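Local atomic coordinates of Ika8 (Synthetic construct, PDB entry 6G6O), a protein that is a computationally designed, symmetrical eight-bladed beta-propeller built from WD40-type repeats, with no natural function known. Residues V279-I282 and L283-Q286. Numbering follows the deposited sequence.
Sequences VWDI and LTGQ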
loop_
_atom_site.group_PDB
_atom_site.type_symbol
_atom_site.label_atom_id
_atom_site.label_comp_id
_atom_site.label_asym_id
_atom_site.label_seq_id
_atom_site.Cartn_x
_atom_site.Cartn_y
_atom_site.Cartn_z
ATOM N N VAL A 279 0.460 16.839 -8.546
ATOM C CA VAL A 279 0.261 15.865 -9.613
ATOM C C VAL A 279 1.168 16.248 -10.774
ATOM O O VAL A 279 1.061 17.357 -11.306
ATOM C CB VAL A 279 -1.204 15.806 -10.079
ATOM C CG1 VAL A 279 -1.338 14.911 -11.295
ATOM C CG2 VAL A 279 -2.105 15.323 -8.952
ATOM N N TRP A 280 2.058 15.341 -11.163
ATOM C CA TRP A 280 2.946 15.559 -12.294
ATOM C C TRP A 280 2.651 14.555 -13.397
ATOM O O TRP A 280 2.003 13.529 -13.179
ATOM C CB TRP A 280 4.425 15.423 -11.906
ATOM C CG TRP A 280 4.899 16.343 -10.836
ATOM C CD1 TRP A 280 5.492 17.560 -11.003
ATOM C CD2 TRP A 280 4.859 16.106 -9.427
ATOM N NE1 TRP A 280 5.809 18.102 -9.784
ATOM C CE2 TRP A 280 5.430 17.229 -8.799
ATOM C CE3 TRP A 280 4.385 15.056 -8.635
ATOM C CZ2 TRP A 280 5.542 17.332 -7.416
ATOM C CZ3 TRP A 280 4.497 15.161 -7.264
ATOM C CH2 TRP A 280 5.073 16.289 -6.668
ATOM N N ASP A 281 3.149 14.867 -14.587
ATOM C CA ASP A 281 3.263 13.901 -15.670
ATOM C C ASP A 281 4.722 13.463 -15.726
ATOM O O ASP A 281 5.617 14.298 -15.897
ATOM C CB ASP A 281 2.805 14.501 -17.001
ATOM C CG ASP A 281 2.981 13.546 -18.173
ATOM O OD1 ASP A 281 4.133 13.222 -18.519
ATOM O OD2 ASP A 281 1.962 13.115 -18.750
ATOM N N ILE A 282 4.958 12.157 -15.572
ATOM C CA ILE A 282 6.320 11.648 -15.451
ATOM C C ILE A 282 7.130 11.857 -16.724
ATOM O O ILE A 282 8.365 11.803 -16.682
ATOM C CB ILE A 282 6.294 10.157 -15.064
ATOM C CG1 ILE A 282 7.541 9.787 -14.264
ATOM C CG2 ILE A 282 6.195 9.277 -16.299
ATOM C CD1 ILE A 282 7.580 8.334 -13.865
ATOM N N LEU A 283 6.474 12.104 -17.856
ATOM C CA LEU A 283 7.170 12.243 -19.128
ATOM C C LEU A 283 7.670 13.665 -19.353
ATOM O O LEU A 283 8.844 13.870 -19.677
ATOM C CB LEU A 283 6.246 11.818 -20.272
ATOM C CG LEU A 283 6.842 10.911 -21.343
ATOM C CD1 LEU A 283 7.786 9.906 -20.708
ATOM C CD2 LEU A 283 5.720 10.206 -22.080
ATOM N N THR A 284 6.794 14.653 -19.187
ATOM C CA THR A 284 7.165 16.049 -19.370
ATOM C C THR A 284 7.661 16.707 -18.091
ATOM O O THR A 284 8.166 17.833 -18.148
ATOM C CB THR A 284 5.976 16.848 -19.917
ATOM O OG1 THR A 284 4.885 16.786 -18.990
ATOM C CG2 THR A 284 5.529 16.283 -21.257
ATOM N N GLY A 285 7.534 16.037 -16.947
ATOM C CA GLY A 285 7.888 16.629 -15.675
ATOM C C GLY A 285 7.045 17.814 -15.265
ATOM O O GLY A 285 7.347 18.445 -14.245
ATOM N N GLN A 286 5.998 18.135 -16.021
ATOM C CA GLN A 286 5.178 19.301 -15.733
ATOM C C GLN A 286 4.204 18.995 -14.605
ATOM O O GLN A 286 3.517 17.968 -14.624
ATOM C CB GLN A 286 4.412 19.740 -16.979
ATOM C CG GLN A 286 3.442 20.885 -16.730
ATOM C CD GLN A 286 2.372 20.987 -17.798
ATOM O OE1 GLN A 286 1.704 20.003 -18.119
ATOM N NE2 GLN A 286 2.201 22.181 -18.355
#
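Asp281, the last residue of its strand, meets the backbone amides of Leu283 and Thr284, a worked example of an aspartate at the end of a strand accepting the amides of the turn that follows. Asp281 CB lies 3.7 Å from Thr284 OG1. With CG anti to the backbone N (chi1 177°), the carboxylate extends over the turn alongside the Leu283 side chain. Asp281 CG lies 3.8 Å from Thr284 OG1, and Asp281 OD1, which also touches Leu283 CB at 3.1 Å, accepts two hydrogen bonds: Leu283 N at 2.7 Å and Thr284 N at 3.1 Å, the latter the straighter. Both donors use the anti side of OD1 yet come from opposite faces of the carboxylate plane, a grip that should resist rotation of the group. The Leu283 bond closes an Asx turn. The backbone also bonds across the turn: Gly285 N reaches Asp281 O in a weak bond of 2.8 Å, and Asp281 N donates to Gln286 O at 3.1 Å. Gly285 turns the chain back with a positive phi of 65°. The turn thus links strands 276-281 and 287-292, third and fourth of a four-stranded antiparallel propeller blade, with 287-292 at its edge; on the other side of strand 276-281 runs strand 267-272, while the Asp281 side chain also touches Leu288.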